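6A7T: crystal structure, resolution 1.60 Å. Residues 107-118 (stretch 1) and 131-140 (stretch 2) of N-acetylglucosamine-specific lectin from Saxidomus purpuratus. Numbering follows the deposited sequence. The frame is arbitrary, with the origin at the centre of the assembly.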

# COMPACT_ATOMS: atom_id res chain seq x y z
N SER A 107 8.31 -11.99 -13.50
CA SER A 107 9.48 -12.71 -12.93
C SER A 107 9.50 -12.51 -11.41
O SER A 107 9.05 -11.48 -10.95
CB SER A 107 10.80 -12.24 -13.49
OG SER A 107 10.84 -10.82 -13.47
N ILE A 108 10.03 -13.52 -10.73
CA ILE A 108 10.17 -13.53 -9.26
C ILE A 108 11.50 -12.82 -8.94
O ILE A 108 12.54 -13.47 -8.85
CB ILE A 108 10.04 -14.96 -8.69
CG1 ILE A 108 8.75 -15.63 -9.17
CG2 ILE A 108 10.11 -14.92 -7.17
CD1 ILE A 108 8.35 -16.93 -8.47
N SER A 109 11.41 -11.49 -8.79
CA SER A 109 12.56 -10.57 -8.57
C SER A 109 13.09 -10.65 -7.13
O SER A 109 14.27 -10.44 -6.90
CB SER A 109 12.19 -9.15 -8.88
OG SER A 109 11.95 -8.98 -10.28
N PHE A 110 12.20 -10.91 -6.17
CA PHE A 110 12.58 -10.99 -4.77
C PHE A 110 12.76 -12.45 -4.40
O PHE A 110 11.88 -13.25 -4.67
CB PHE A 110 11.51 -10.30 -3.91
CG PHE A 110 11.57 -10.72 -2.47
CD1 PHE A 110 12.53 -10.19 -1.62
CD2 PHE A 110 10.69 -11.66 -1.97
CE1 PHE A 110 12.58 -10.58 -0.29
CE2 PHE A 110 10.76 -12.07 -0.65
CZ PHE A 110 11.70 -11.53 0.19
N ASN A 111 13.89 -12.81 -3.77
CA ASN A 111 14.16 -14.23 -3.44
C ASN A 111 13.65 -14.56 -2.02
O ASN A 111 14.34 -14.44 -1.05
CB ASN A 111 15.63 -14.62 -3.62
CG ASN A 111 15.87 -16.10 -3.40
OD1 ASN A 111 14.96 -16.89 -3.16
ND2 ASN A 111 17.13 -16.52 -3.49
N GLY A 112 12.40 -15.02 -1.94
CA GLY A 112 11.83 -15.50 -0.70
C GLY A 112 11.80 -17.00 -0.57
O GLY A 112 11.09 -17.53 0.26
N TRP A 113 12.57 -17.73 -1.39
CA TRP A 113 12.57 -19.16 -1.31
C TRP A 113 13.23 -19.61 -0.01
O TRP A 113 14.16 -18.95 0.42
CB TRP A 113 13.35 -19.77 -2.47
CG TRP A 113 12.66 -19.60 -3.80
CD1 TRP A 113 12.91 -18.67 -4.75
CD2 TRP A 113 11.58 -20.40 -4.28
NE1 TRP A 113 12.09 -18.88 -5.83
CE2 TRP A 113 11.32 -19.97 -5.59
CE3 TRP A 113 10.95 -21.55 -3.81
CZ2 TRP A 113 10.33 -20.56 -6.37
CZ3 TRP A 113 9.98 -22.15 -4.58
CH2 TRP A 113 9.72 -21.68 -5.88
N GLY A 114 12.78 -20.75 0.52
CA GLY A 114 13.44 -21.41 1.64
C GLY A 114 14.73 -22.04 1.15
O GLY A 114 14.97 -22.15 -0.05
N PRO A 115 15.63 -22.45 2.07
CA PRO A 115 16.92 -22.95 1.63
C PRO A 115 16.76 -24.13 0.66
O PRO A 115 15.99 -25.00 0.91
CB PRO A 115 17.58 -23.38 2.95
CG PRO A 115 16.80 -22.70 4.07
CD PRO A 115 15.40 -22.47 3.53
N ASN A 116 17.55 -24.14 -0.42
CA ASN A 116 17.63 -25.26 -1.37
C ASN A 116 16.26 -25.54 -2.02
O ASN A 116 15.88 -26.72 -2.22
CB ASN A 116 18.20 -26.50 -0.70
CG ASN A 116 19.51 -26.18 -0.02
OD1 ASN A 116 20.40 -25.60 -0.63
ND2 ASN A 116 19.59 -26.46 1.27
N ARG A 117 15.55 -24.44 -2.25
CA ARG A 117 14.25 -24.36 -2.93
C ARG A 117 14.34 -23.29 -4.02
O ARG A 117 14.97 -22.25 -3.86
CB ARG A 117 13.15 -24.02 -1.90
CG ARG A 117 12.86 -25.10 -0.86
CD ARG A 117 12.60 -26.47 -1.41
NE ARG A 117 12.23 -27.42 -0.40
CZ ARG A 117 13.11 -28.14 0.28
NH1 ARG A 117 14.39 -28.04 -0.01
NH2 ARG A 117 12.70 -29.00 1.20
N PRO A 118 13.68 -23.55 -5.16
CA PRO A 118 12.88 -24.73 -5.38
C PRO A 118 13.65 -26.05 -5.54
O PRO A 118 14.69 -26.12 -6.18
CB PRO A 118 12.16 -24.41 -6.70
CG PRO A 118 13.12 -23.47 -7.41
CD PRO A 118 13.79 -22.66 -6.30
N LYS A 131 10.73 -27.54 9.34
CA LYS A 131 12.17 -27.70 9.53
C LYS A 131 12.90 -26.40 9.16
O LYS A 131 12.67 -25.37 9.76
CB LYS A 131 12.61 -28.97 8.79
CG LYS A 131 11.79 -30.21 9.14
CD LYS A 131 12.45 -31.55 8.85
CE LYS A 131 12.83 -31.73 7.39
NZ LYS A 131 12.74 -33.15 6.97
N GLU A 132 13.83 -26.47 8.19
CA GLU A 132 14.73 -25.38 7.78
C GLU A 132 13.99 -24.23 7.04
O GLU A 132 14.53 -23.15 6.90
CB GLU A 132 15.89 -25.96 6.94
CG GLU A 132 15.48 -26.61 5.60
CD GLU A 132 14.76 -27.97 5.64
OE1 GLU A 132 14.98 -28.72 6.63
OE2 GLU A 132 13.97 -28.28 4.69
N ILE A 133 12.78 -24.50 6.54
CA ILE A 133 11.98 -23.49 5.83
C ILE A 133 11.08 -22.82 6.89
O ILE A 133 10.17 -23.46 7.43
CB ILE A 133 11.21 -24.17 4.68
CG1 ILE A 133 12.18 -24.81 3.69
CG2 ILE A 133 10.24 -23.23 4.00
CD1 ILE A 133 11.54 -25.66 2.60
N VAL A 134 11.38 -21.56 7.20
CA VAL A 134 10.71 -20.81 8.28
C VAL A 134 9.83 -19.71 7.68
O VAL A 134 10.26 -18.56 7.59
CB VAL A 134 11.76 -20.24 9.25
CG1 VAL A 134 11.12 -19.60 10.47
CG2 VAL A 134 12.73 -21.32 9.66
N TRP A 135 8.60 -20.08 7.28
CA TRP A 135 7.71 -19.16 6.61
C TRP A 135 8.41 -18.53 5.40
O TRP A 135 8.55 -17.35 5.26
CB TRP A 135 7.10 -18.15 7.59
CG TRP A 135 6.11 -18.77 8.53
CD1 TRP A 135 6.18 -18.73 9.90
CD2 TRP A 135 4.97 -19.57 8.21
NE1 TRP A 135 5.11 -19.40 10.43
CE2 TRP A 135 4.36 -19.94 9.43
CE3 TRP A 135 4.36 -19.99 7.01
CZ2 TRP A 135 3.18 -20.67 9.49
CZ3 TRP A 135 3.21 -20.74 7.08
CH2 TRP A 135 2.66 -21.12 8.30
N GLN A 136 8.85 -19.42 4.50
CA GLN A 136 9.50 -19.06 3.25
C GLN A 136 8.86 -19.92 2.16
O GLN A 136 8.13 -20.90 2.44
CB GLN A 136 11.02 -19.29 3.36
CG GLN A 136 11.71 -18.31 4.29
CD GLN A 136 13.10 -18.79 4.61
OE1 GLN A 136 13.32 -19.89 5.12
NE2 GLN A 136 14.05 -17.98 4.23
N TRP A 137 9.22 -19.65 0.91
CA TRP A 137 8.53 -20.35 -0.19
C TRP A 137 9.07 -21.77 -0.41
O TRP A 137 10.27 -22.01 -0.25
CB TRP A 137 8.58 -19.54 -1.49
CG TRP A 137 8.28 -18.10 -1.40
CD1 TRP A 137 7.42 -17.47 -0.54
CD2 TRP A 137 8.78 -17.09 -2.27
NE1 TRP A 137 7.42 -16.15 -0.79
CE2 TRP A 137 8.25 -15.88 -1.84
CE3 TRP A 137 9.69 -17.09 -3.34
CZ2 TRP A 137 8.54 -14.66 -2.44
CZ3 TRP A 137 10.02 -15.88 -3.90
CH2 TRP A 137 9.42 -14.70 -3.51
N ASN A 138 8.17 -22.72 -0.73
CA ASN A 138 8.49 -24.09 -1.10
C ASN A 138 7.70 -24.43 -2.38
O ASN A 138 6.62 -23.83 -2.63
CB ASN A 138 8.05 -25.12 -0.06
CG ASN A 138 8.53 -26.50 -0.37
OD1 ASN A 138 9.66 -26.63 -0.81
ND2 ASN A 138 7.69 -27.51 -0.18
N ASP A 139 8.24 -25.33 -3.19
CA ASP A 139 7.60 -25.82 -4.44
C ASP A 139 6.97 -27.19 -4.16
O ASP A 139 7.65 -28.11 -3.67
CB ASP A 139 8.64 -25.96 -5.56
CG ASP A 139 9.80 -26.88 -5.20
OD1 ASP A 139 10.53 -26.52 -4.25
OD2 ASP A 139 9.88 -27.98 -5.78
N HIS A 140 5.69 -27.37 -4.51
CA HIS A 140 4.96 -28.57 -4.33
C HIS A 140 4.49 -29.02 -5.72
O HIS A 140 3.96 -28.22 -6.48
CB HIS A 140 3.75 -28.39 -3.39
CG HIS A 140 3.01 -29.66 -3.09
ND1 HIS A 140 3.55 -30.63 -2.26
CD2 HIS A 140 1.77 -30.10 -3.41
CE1 HIS A 140 2.68 -31.61 -2.10
NE2 HIS A 140 1.59 -31.33 -2.82

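The polar core of this contact is a single beta bridge between Trp-113 and Trp-137, made from backbone alone. Trp-137 N donates to Gly-112 O at 2.9 Å and Gly-114 N donates to Trp-137 O at 2.9 Å, both nearly linear, so one strand residue spends both its backbone groups on the loop. Stretch 1 has no regular secondary structure; these two bonds tie the loop around Trp-113 to the strand that runs through Trp-137 to His-140.

Side chains extend the polar network at the far end of a type II turn, Gly-114 to Arg-117. The CA-to-CB bond of Arg-117 points toward stretch 2, and its NE donates to Asn-138 OD1 at 2.7 Å, in the edge of the guanidinium plane. The CA-to-CB bond of Asn-138 points away from the loop, yet its amide end reaches back to accept this bond. Within the loop, Arg-117 NH1 donates to Asn-116 O at 3.0 Å, which helps to fix the guanidinium. A long salt bridge, Arg-117 NH2 to Glu-132 OE2 at 3.8 Å, adds charge attraction only, because the oxygen lies well out of the guanidinium plane. Ile-133 CD1 covers one face of the group, 3.5 Å from Arg-117 NE: Asn-138 OD1 takes the edge, while an apolar methyl lies over one face.

The packing centres on Trp-137, which is buried and loses 158 Å² to the loop, the largest share of any residue here. Gly-112 lies flat on its indole, with Gly-112 CA 3.5 Å from the centroid of the six-membered ring and almost on the ring normal. Glycine suits this place for a plain geometric reason: an ideal CB would sit 2.7 Å from Trp-137 CZ2. Gly-114 follows the same rule, since a CB there would come within 2.8 Å of Ile-133 CG1.

Around the indole the loop supplies apolar groups. Ile-108 CG2 meets Trp-137 CZ3 at 3.4 Å, and Phe-110 CD2 approaches Trp-137 CH2 at 3.6 Å in an oblique aromatic pair. The CA-to-CB bond of Trp-113 points away from stretch 2, but its ring returns to offer a face to the edge of Trp-137, with planes at 79° and Trp-113 CD1 3.9 Å from Trp-137 CE3. Asn-111 OD1 supports this arrangement by accepting from Trp-113 N at 3.1 Å.

At the margins, the ring of Pro-115 gives Ile-133 an apolar surface, with Pro-115 CD 4.0 Å from Ile-133 CG1. Pro-118, after a cis peptide bond, brings its CA to 3.2 Å from Asp-139 OD1; proline has no N-H to give, but both carboxylate oxygens of buried Asp-139 are hydrogen-bonded just outside the stretches. Altogether 681 Å² is buried, counting both sides.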